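Local coordinates for protein tungsten-containing formylmethanofuran dehydrogenase 2 subunit C (Methanothermobacter wolfeii, PDB 5T5I) that forms the beta-helical subunit C of a tungsten-containing complex that probably reduces and fixes carbon dioxide as formylmethanofuran, the opening step of methanogenesis, at residues C[18-23]-C[35-40]; C[77-82]-C[86-91]; C[244-249]-C[253-258]. All blocks are in the same frame, centred on the assembly; numbering follows the deposited sequence.

Contact 1 of 3, residues C[18-23]-C[35-40]; sequences APNIKP and KNIQIM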
loop_
_atom_site.group_PDB
_atom_site.type_symbol
_atom_site.label_atom_id
_atom_site.label_comp_id
_atom_site.label_asym_id
_atom_site.label_seq_id
_atom_site.Cartn_x
_atom_site.Cartn_y
_atom_site.Cartn_z
ATOM N N ALA C 18 -33.699 -21.703 -39.946
ATOM C CA ALA C 18 -35.010 -21.516 -40.559
ATOM C C ALA C 18 -35.339 -20.056 -40.901
ATOM O O ALA C 18 -36.362 -19.528 -40.453
ATOM C CB ALA C 18 -36.067 -22.114 -39.644
ATOM N N PRO C 19 -34.537 -19.420 -41.785
ATOM C CA PRO C 19 -34.862 -18.045 -42.218
ATOM C C PRO C 19 -36.202 -17.922 -42.954
ATOM O O PRO C 19 -36.771 -16.830 -42.986
ATOM C CB PRO C 19 -33.673 -17.677 -43.114
ATOM C CG PRO C 19 -33.180 -18.998 -43.634
ATOM C CD PRO C 19 -33.311 -19.906 -42.457
ATOM N N ASN C 20 -36.731 -19.036 -43.503
ATOM C CA ASN C 20 -38.036 -19.029 -44.178
ATOM C C ASN C 20 -39.220 -18.960 -43.199
ATOM O O ASN C 20 -40.351 -18.803 -43.654
ATOM C CB ASN C 20 -38.178 -20.219 -45.138
ATOM C CG ASN C 20 -37.353 -20.082 -46.390
ATOM O OD1 ASN C 20 -37.099 -18.981 -46.868
ATOM N ND2 ASN C 20 -37.021 -21.196 -47.027
ATOM N N ILE C 21 -38.987 -19.055 -41.865
ATOM C CA ILE C 21 -40.069 -18.856 -40.896
ATOM C C ILE C 21 -40.244 -17.346 -40.743
ATOM O O ILE C 21 -39.574 -16.708 -39.934
ATOM C CB ILE C 21 -39.862 -19.566 -39.537
ATOM C CG1 ILE C 21 -39.816 -21.090 -39.754
ATOM C CG2 ILE C 21 -41.030 -19.206 -38.558
ATOM C CD1 ILE C 21 -39.419 -21.920 -38.514
ATOM N N LYS C 22 -41.103 -16.784 -41.575
ATOM C CA LYS C 22 -41.440 -15.369 -41.535
ATOM C C LYS C 22 -42.744 -15.100 -42.289
ATOM O O LYS C 22 -43.037 -15.811 -43.254
ATOM C CB LYS C 22 -40.310 -14.478 -42.079
ATOM C CG LYS C 22 -39.778 -14.823 -43.462
ATOM C CD LYS C 22 -38.877 -13.689 -43.957
ATOM C CE LYS C 22 -37.968 -14.009 -45.126
ATOM N NZ LYS C 22 -36.647 -14.543 -44.698
ATOM N N PRO C 23 -43.521 -14.071 -41.897
ATOM C CA PRO C 23 -44.790 -13.789 -42.607
ATOM C C PRO C 23 -44.661 -13.590 -44.129
ATOM O O PRO C 23 -45.567 -13.985 -44.868
ATOM C CB PRO C 23 -45.303 -12.529 -41.899
ATOM C CG PRO C 23 -44.715 -12.609 -40.527
ATOM C CD PRO C 23 -43.339 -13.149 -40.756
ATOM N N LYS C 35 -45.978 -26.606 -44.784
ATOM C CA LYS C 35 -45.288 -27.818 -44.311
ATOM C C LYS C 35 -44.110 -28.198 -45.225
ATOM O O LYS C 35 -43.180 -28.837 -44.752
ATOM C CB LYS C 35 -46.248 -29.021 -44.234
ATOM C CG LYS C 35 -47.325 -28.933 -43.157
ATOM C CD LYS C 35 -48.315 -30.089 -43.309
ATOM C CE LYS C 35 -49.417 -30.057 -42.285
ATOM N NZ LYS C 35 -50.273 -31.275 -42.366
ATOM N N ASN C 36 -44.167 -27.835 -46.530
ATOM C CA ASN C 36 -43.097 -28.125 -47.497
ATOM C C ASN C 36 -42.014 -27.038 -47.579
ATOM O O ASN C 36 -41.088 -27.198 -48.370
ATOM C CB ASN C 36 -43.695 -28.394 -48.901
ATOM C CG ASN C 36 -44.450 -29.694 -48.983
ATOM O OD1 ASN C 36 -44.119 -30.671 -48.311
ATOM N ND2 ASN C 36 -45.463 -29.758 -49.837
ATOM N N ILE C 37 -42.099 -25.960 -46.764
ATOM C CA ILE C 37 -41.080 -24.908 -46.755
ATOM C C ILE C 37 -39.744 -25.537 -46.357
ATOM O O ILE C 37 -39.684 -26.302 -45.391
ATOM C CB ILE C 37 -41.484 -23.722 -45.819
ATOM C CG1 ILE C 37 -42.581 -22.870 -46.500
ATOM C CG2 ILE C 37 -40.279 -22.838 -45.453
ATOM C CD1 ILE C 37 -43.258 -21.847 -45.588
ATOM N N GLN C 38 -38.680 -25.217 -47.097
ATOM C CA GLN C 38 -37.369 -25.777 -46.808
ATOM C C GLN C 38 -36.667 -25.059 -45.671
ATOM O O GLN C 38 -36.718 -23.831 -45.571
ATOM C CB GLN C 38 -36.475 -25.756 -48.055
ATOM C CG GLN C 38 -36.971 -26.711 -49.145
ATOM C CD GLN C 38 -36.045 -26.759 -50.339
ATOM O OE1 GLN C 38 -35.406 -25.764 -50.706
ATOM N NE2 GLN C 38 -35.965 -27.912 -50.991
ATOM N N ILE C 39 -35.999 -25.840 -44.823
ATOM C CA ILE C 39 -35.127 -25.356 -43.748
ATOM C C ILE C 39 -33.848 -26.219 -43.756
ATOM O O ILE C 39 -33.839 -27.293 -44.362
ATOM C CB ILE C 39 -35.825 -25.346 -42.354
ATOM C CG1 ILE C 39 -36.170 -26.771 -41.862
ATOM C CG2 ILE C 39 -37.071 -24.442 -42.380
ATOM C CD1 ILE C 39 -36.657 -26.838 -40.435
ATOM N N MET C 40 -32.779 -25.764 -43.086
ATOM C CA MET C 40 -31.538 -26.549 -43.003
ATOM C C MET C 40 -31.482 -27.289 -41.676
ATOM O O MET C 40 -31.871 -26.734 -40.650
ATOM C CB MET C 40 -30.271 -25.662 -43.075
ATOM C CG MET C 40 -30.106 -24.873 -44.346
ATOM S SD MET C 40 -29.961 -25.869 -45.841
ATOM C CE MET C 40 -28.443 -26.888 -45.474
HETATM O O HOH W 1 -35.426 -21.730 -44.181
#

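Contact 2 of 3, residues C[77-82]-C[86-91]; sequences KRIGQE and GEIIVR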
loop_
_atom_site.group_PDB
_atom_site.type_symbol
_atom_site.label_atom_id
_atom_site.label_comp_id
_atom_site.label_asym_id
_atom_site.label_seq_id
_atom_site.Cartn_x
_atom_site.Cartn_y
_atom_site.Cartn_z
ATOM N N LYS C 77 -32.200 -21.390 -35.493
ATOM C CA LYS C 77 -31.530 -20.136 -35.837
ATOM C C LYS C 77 -32.264 -19.382 -36.946
ATOM O O LYS C 77 -32.980 -19.984 -37.741
ATOM C CB LYS C 77 -30.093 -20.434 -36.323
ATOM C CG LYS C 77 -29.211 -21.109 -35.285
ATOM C CD LYS C 77 -27.868 -21.563 -35.867
ATOM C CE LYS C 77 -26.968 -22.135 -34.791
ATOM N NZ LYS C 77 -25.694 -22.631 -35.345
ATOM N N ARG C 78 -32.053 -18.054 -36.992
ATOM C CA ARG C 78 -32.510 -17.131 -38.044
ATOM C C ARG C 78 -34.037 -16.971 -38.175
ATOM O O ARG C 78 -34.502 -16.523 -39.216
ATOM C CB ARG C 78 -31.887 -17.531 -39.401
ATOM C CG ARG C 78 -30.367 -17.606 -39.354
ATOM C CD ARG C 78 -29.743 -17.886 -40.705
ATOM N NE ARG C 78 -28.286 -17.965 -40.599
ATOM C CZ ARG C 78 -27.434 -16.940 -40.572
ATOM N NH1 ARG C 78 -26.138 -17.159 -40.472
ATOM N NH2 ARG C 78 -27.877 -15.688 -40.631
ATOM N N ILE C 79 -34.810 -17.243 -37.110
ATOM C CA ILE C 79 -36.271 -17.064 -37.153
ATOM C C ILE C 79 -36.567 -15.572 -37.400
ATOM O O ILE C 79 -35.986 -14.714 -36.735
ATOM C CB ILE C 79 -36.957 -17.589 -35.856
ATOM C CG1 ILE C 79 -36.848 -19.134 -35.764
ATOM C CG2 ILE C 79 -38.430 -17.146 -35.774
ATOM C CD1 ILE C 79 -37.071 -19.684 -34.381
ATOM N N GLY C 80 -37.420 -15.293 -38.378
ATOM C CA GLY C 80 -37.822 -13.932 -38.718
ATOM C C GLY C 80 -36.793 -13.108 -39.474
ATOM O O GLY C 80 -36.992 -11.903 -39.654
ATOM N N GLN C 81 -35.704 -13.739 -39.964
ATOM C CA GLN C 81 -34.635 -13.039 -40.678
ATOM C C GLN C 81 -35.167 -12.251 -41.870
ATOM O O GLN C 81 -35.868 -12.816 -42.698
ATOM C CB GLN C 81 -33.563 -14.030 -41.155
ATOM C CG GLN C 81 -32.375 -13.367 -41.855
ATOM C CD GLN C 81 -31.234 -14.327 -42.010
ATOM O OE1 GLN C 81 -30.526 -14.620 -41.044
ATOM N NE2 GLN C 81 -31.062 -14.880 -43.194
ATOM N N GLU C 82 -34.858 -10.939 -41.928
ATOM C CA GLU C 82 -35.246 -10.044 -43.029
ATOM C C GLU C 82 -36.767 -9.929 -43.261
ATOM O O GLU C 82 -37.187 -9.570 -44.365
ATOM C CB GLU C 82 -34.504 -10.442 -44.325
ATOM C CG GLU C 82 -33.008 -10.232 -44.183
ATOM C CD GLU C 82 -32.121 -10.760 -45.296
ATOM O OE1 GLU C 82 -32.644 -11.303 -46.291
ATOM O OE2 GLU C 82 -30.885 -10.655 -45.154
ATOM N N GLY C 86 -45.998 -8.081 -40.453
ATOM C CA GLY C 86 -46.628 -9.163 -39.712
ATOM C C GLY C 86 -46.005 -9.345 -38.346
ATOM O O GLY C 86 -45.297 -8.461 -37.844
ATOM N N GLU C 87 -46.257 -10.505 -37.750
ATOM C CA GLU C 87 -45.840 -10.776 -36.395
ATOM C C GLU C 87 -45.444 -12.240 -36.157
ATOM O O GLU C 87 -45.975 -13.144 -36.803
ATOM C CB GLU C 87 -47.010 -10.376 -35.479
ATOM C CG GLU C 87 -46.664 -10.283 -34.012
ATOM C CD GLU C 87 -47.754 -9.735 -33.112
ATOM O OE1 GLU C 87 -48.862 -9.424 -33.608
ATOM O OE2 GLU C 87 -47.492 -9.621 -31.894
ATOM N N ILE C 88 -44.465 -12.451 -35.271
ATOM C CA ILE C 88 -44.040 -13.769 -34.805
ATOM C C ILE C 88 -44.060 -13.729 -33.266
ATOM O O ILE C 88 -43.534 -12.792 -32.675
ATOM C CB ILE C 88 -42.632 -14.196 -35.304
ATOM C CG1 ILE C 88 -42.531 -14.125 -36.843
ATOM C CG2 ILE C 88 -42.281 -15.623 -34.791
ATOM C CD1 ILE C 88 -41.115 -14.360 -37.404
ATOM N N ILE C 89 -44.653 -14.739 -32.630
ATOM C CA ILE C 89 -44.635 -14.890 -31.177
ATOM C C ILE C 89 -44.014 -16.256 -30.916
ATOM O O ILE C 89 -44.527 -17.248 -31.417
ATOM C CB ILE C 89 -46.049 -14.754 -30.523
ATOM C CG1 ILE C 89 -46.610 -13.340 -30.781
ATOM C CG2 ILE C 89 -45.974 -15.048 -28.998
ATOM C CD1 ILE C 89 -47.972 -13.025 -30.148
ATOM N N VAL C 90 -42.927 -16.315 -30.145
ATOM C CA VAL C 90 -42.286 -17.591 -29.804
ATOM C C VAL C 90 -42.557 -17.877 -28.325
ATOM O O VAL C 90 -42.065 -17.142 -27.470
ATOM C CB VAL C 90 -40.768 -17.633 -30.131
ATOM C CG1 VAL C 90 -40.208 -19.036 -29.890
ATOM C CG2 VAL C 90 -40.502 -17.185 -31.571
ATOM N N ARG C 91 -43.332 -18.948 -28.023
ATOM C CA ARG C 91 -43.669 -19.330 -26.639
ATOM C C ARG C 91 -42.585 -20.265 -26.107
ATOM O O ARG C 91 -42.828 -21.435 -25.811
ATOM C CB ARG C 91 -45.075 -19.968 -26.555
ATOM C CG ARG C 91 -46.177 -18.995 -26.933
ATOM C CD ARG C 91 -47.535 -19.647 -26.937
ATOM N NE ARG C 91 -48.595 -18.697 -27.281
ATOM C CZ ARG C 91 -49.807 -19.029 -27.725
ATOM N NH1 ARG C 91 -50.143 -20.306 -27.882
ATOM N NH2 ARG C 91 -50.692 -18.084 -28.023
#

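Contact 3 of 3, residues C[244-249]-C[253-258]; sequences KFEGDH and GAKGIV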
loop_
_atom_site.group_PDB
_atom_site.type_symbol
_atom_site.label_atom_id
_atom_site.label_comp_id
_atom_site.label_asym_id
_atom_site.label_seq_id
_atom_site.Cartn_x
_atom_site.Cartn_y
_atom_site.Cartn_z
ATOM N N LYS C 244 -22.662 13.457 -17.063
ATOM C CA LYS C 244 -22.596 13.509 -18.523
ATOM C C LYS C 244 -21.133 13.484 -18.967
ATOM O O LYS C 244 -20.307 14.245 -18.454
ATOM C CB LYS C 244 -23.290 14.785 -19.035
ATOM C CG LYS C 244 -23.403 14.869 -20.547
ATOM C CD LYS C 244 -24.062 16.176 -20.966
ATOM C CE LYS C 244 -24.298 16.268 -22.449
ATOM N NZ LYS C 244 -25.009 17.526 -22.812
ATOM N N PHE C 245 -20.830 12.620 -19.930
ATOM C CA PHE C 245 -19.482 12.451 -20.487
ATOM C C PHE C 245 -19.524 12.485 -22.002
ATOM O O PHE C 245 -20.470 11.953 -22.586
ATOM C CB PHE C 245 -18.908 11.089 -20.062
ATOM C CG PHE C 245 -18.734 10.905 -18.579
ATOM C CD1 PHE C 245 -17.540 11.248 -17.954
ATOM C CD2 PHE C 245 -19.736 10.319 -17.813
ATOM C CE1 PHE C 245 -17.360 11.027 -16.587
ATOM C CE2 PHE C 245 -19.569 10.124 -16.445
ATOM C CZ PHE C 245 -18.382 10.481 -15.838
ATOM N N GLU C 246 -18.492 13.059 -22.637
ATOM C CA GLU C 246 -18.349 13.098 -24.094
ATOM C C GLU C 246 -17.109 12.319 -24.524
ATOM O O GLU C 246 -16.036 12.455 -23.925
ATOM C CB GLU C 246 -18.260 14.541 -24.604
ATOM C CG GLU C 246 -18.347 14.651 -26.123
ATOM C CD GLU C 246 -18.027 16.037 -26.642
ATOM O OE1 GLU C 246 -16.940 16.561 -26.305
ATOM O OE2 GLU C 246 -18.856 16.588 -27.402
ATOM N N GLY C 247 -17.257 11.521 -25.574
ATOM C CA GLY C 247 -16.132 10.737 -26.076
ATOM C C GLY C 247 -16.512 9.810 -27.205
ATOM O O GLY C 247 -17.545 10.028 -27.848
ATOM N N ASP C 248 -15.740 8.750 -27.474
ATOM C CA ASP C 248 -14.474 8.370 -26.845
ATOM C C ASP C 248 -13.383 9.133 -27.590
ATOM O O ASP C 248 -13.186 8.899 -28.792
ATOM C CB ASP C 248 -14.297 6.849 -26.992
ATOM C CG ASP C 248 -13.062 6.230 -26.365
ATOM O OD1 ASP C 248 -12.128 6.980 -26.016
ATOM O OD2 ASP C 248 -13.012 4.988 -26.271
ATOM N N HIS C 249 -12.637 10.012 -26.902
ATOM C CA HIS C 249 -11.630 10.822 -27.580
ATOM C C HIS C 249 -10.358 10.052 -28.034
ATOM O O HIS C 249 -9.453 10.681 -28.568
ATOM C CB HIS C 249 -11.273 12.069 -26.788
ATOM C CG HIS C 249 -12.424 12.978 -26.497
ATOM N ND1 HIS C 249 -12.690 13.278 -25.190
ATOM C CD2 HIS C 249 -13.370 13.577 -27.270
ATOM C CE1 HIS C 249 -13.742 14.064 -25.193
ATOM N NE2 HIS C 249 -14.196 14.268 -26.398
ATOM N N GLY C 253 -12.518 13.251 -33.837
ATOM C CA GLY C 253 -13.797 13.924 -34.001
ATOM C C GLY C 253 -14.963 13.283 -33.262
ATOM O O GLY C 253 -16.108 13.468 -33.672
ATOM N N ALA C 254 -14.695 12.542 -32.158
ATOM C CA ALA C 254 -15.731 11.827 -31.400
ATOM C C ALA C 254 -16.739 12.795 -30.751
ATOM O O ALA C 254 -16.336 13.802 -30.181
ATOM C CB ALA C 254 -15.087 10.962 -30.322
ATOM N N LYS C 255 -18.035 12.493 -30.888
ATOM C CA LYS C 255 -19.147 13.280 -30.333
ATOM C C LYS C 255 -20.149 12.418 -29.553
ATOM O O LYS C 255 -21.272 12.866 -29.308
ATOM C CB LYS C 255 -19.893 14.005 -31.471
ATOM C CG LYS C 255 -19.055 14.978 -32.286
ATOM C CD LYS C 255 -18.615 16.188 -31.472
ATOM C CE LYS C 255 -18.167 17.321 -32.360
ATOM N NZ LYS C 255 -17.605 18.449 -31.571
ATOM N N GLY C 256 -19.760 11.217 -29.138
ATOM C CA GLY C 256 -20.662 10.352 -28.391
ATOM C C GLY C 256 -20.917 10.850 -26.982
ATOM O O GLY C 256 -20.091 11.570 -26.433
ATOM N N ILE C 257 -22.081 10.521 -26.414
ATOM C CA ILE C 257 -22.460 10.945 -25.055
ATOM C C ILE C 257 -22.790 9.719 -24.206
ATOM O O ILE C 257 -23.543 8.845 -24.649
ATOM C CB ILE C 257 -23.658 11.953 -25.072
ATOM C CG1 ILE C 257 -23.298 13.278 -25.785
ATOM C CG2 ILE C 257 -24.182 12.242 -23.666
ATOM C CD1 ILE C 257 -22.205 14.161 -25.094
ATOM N N VAL C 258 -22.238 9.668 -22.983
ATOM C CA VAL C 258 -22.568 8.639 -21.996
ATOM C C VAL C 258 -23.191 9.361 -20.781
ATOM O O VAL C 258 -22.549 10.251 -20.208
ATOM C CB VAL C 258 -21.352 7.769 -21.573
ATOM C CG1 VAL C 258 -21.715 6.831 -20.414
ATOM C CG2 VAL C 258 -20.824 6.959 -22.752
HETATM O O HOH W 2 -21.713 15.439 -28.528
#

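Contact 1 of 3, residues C[18-23]-C[35-40]
A type I beta turn running from Ala18 to Ile21 lays Ala18 and Asn20 against Ile37, Gln38 and Ile39, where strand 38-41 begins. The polar hold comes from Asn20, whose ND2 donates to the backbone O of Gln38 at 3.0 Å. The nitrogen lies in the plane of that carbonyl, while the oxygen sits about 20° out of the Asn20 amide plane. A water also donates to Gln38 O, at 2.8 Å, and accepts from Asn20 N, so one oxygen is tied twice to the same residue. The turn follows strand 16-17, which lies antiparallel beside strand 38-41 in a small sheet at the N-terminal end of the chain. Just past that strand, Ala18 CB packs on Ile39 CG2 at 3.7 Å. With CG opposite the carbonyl carbon (chi1 -73°), Asn20 swings its amide across to the strand, and its CB rests on Ile37 CG2 at 3.4 Å. Replacing Asn20 by an alanine would probably leave Gln38 O without its direct side-chain donor and the turn less firmly tied to the strand. Val25 and Phe26 of helix 23-26 also pack on Ile37. Lys22 NZ reaches back to Pro19 O at 2.9 Å and bonds to Gln81 O.

Contact 2 of 3, residues C[77-82]-C[86-91]
Ile88 reaches inward from strand 87-90, one of the stacked parallel strands of the beta-helix, and meets Ile79 and Gly80 on the turn that precedes it. Its CB points at the turn but stays 5.2 Å from Ile79 CG2, the methyl that its branches then approach. The shorter branch, CG2, comes to 4.3 Å from Ile79 CG2. The longer one leaves through CG1, which merely spans the distance: it lies opposite the carbonyl carbon (chi1 -55°), and chi2 of 173° stretches the chain to full length. That extension delivers CD1 to the backbone of the turn. There the methyl sits 3.6 Å from Gly80 CA and 3.9 Å from Gly80 N, and it brushes Ile79 CG2 at 4.2 Å, the two isoleucine side chains crossing at a slant. Ile21 O lies near CD1 too, and Met83 also packs on Ile88.

Gly80 suits this spot on two counts. It takes the third position of a type II beta turn from Arg78 to Gln81, with positive phi, and a CB there would point toward Ile88 and come very close to its CD1. The meeting is van der Waals packing, side chain on side chain and methyl on backbone, a piece of the helix interior to which Val73 adds by packing on both Ile79 and Val90. The outer side of the turn is polar. Arg78 NE pairs with Glu17, and its guanidinium makes a cation-pi contact with Tyr97. Arg78 NH2 donates in its own plane to a lone pair of Gln81 OE1, at 2.9 Å with an N-H...O angle of 161°.

Contact 3 of 3, residues C[244-249]-C[253-258]
Ala254 enters the beta hairpin of strands 241-247 and 256-261 by pressing its CB against Asp248 O, 3.2 Å away, with Gly247 O next nearest; the peptide bond between Gly247 and Asp248 is cis. Ala254 O faces the edge of the His249 ring, near its plane.

Lys255 turns its CB away from the other strand, yet its bent chain runs alongside Glu246, pointing the same way. The charges stay short of a salt bridge, with NZ 4.7 Å from Glu246 OE2. A water spans the two residues instead, donating to Lys255 O at 2.7 Å and, more distantly, to Glu246 OE2.

Gly256 forms a hydrogen-bonded antiparallel pair with Gly247. Gly247 N donates to Gly256 O at 3.0 Å, whereas the return bond from Gly256 N to Gly247 O is weak, bent to 122° despite its 2.8 Å length. A side chain on Gly256 would run into Gly247 O.

Ile257 faces Glu246 as a non-hydrogen-bonded pair. Chi2 of -66° folds CD1 over to the neighbouring strand, where it lies 4.0 Å from Glu246 CB and equally near Lys244 CE. Its CA-H also points at Phe245 O.

Val258 closes the segment as a hydrogen-bonded pair with Phe245. Val258 N donates to Phe245 O at 2.9 Å, nearly straight at 167°, and Val258 O accepts from Phe245 N while lying at the edge of the phenyl ring. The Phe245 ring also meets Phe218 edge to face.

Direct hydrogen bonding across the hairpin is thus all backbone to backbone. The side chains sort by face, Phe245 and Val258 on the buried side, where Phe245 also packs on a side chain of another subunit, Glu246 and Ile257 on the partly exposed side, where the nearby opposite charges of Glu246 and Lys255 probably attract only mildly.

The three contacts follow one another along the chain, each closing before the next opens. Contacts 1 and 2 are neighbours, their centres about 11 Å apart: Ala18 and Lys77 share a backbone bond where strands 16-17 and 76-77 run parallel, joining the N-terminal part to the adjoining beta-helix. Contact 3 lies across the chain's centre, about 35 Å from contact 2 and 43 Å from contact 1, centre to centre. From strand 87-90 of contact 2, parallel strands stack up to 208-211, beside which strand 256-261 of contact 3 is laid. Contacts 1 and 3 thus lie towards the two ends of an elongated subunit, whose calcium site (Ser139, Tyr140, Asp143) falls between contacts 2 and 3 in sequence.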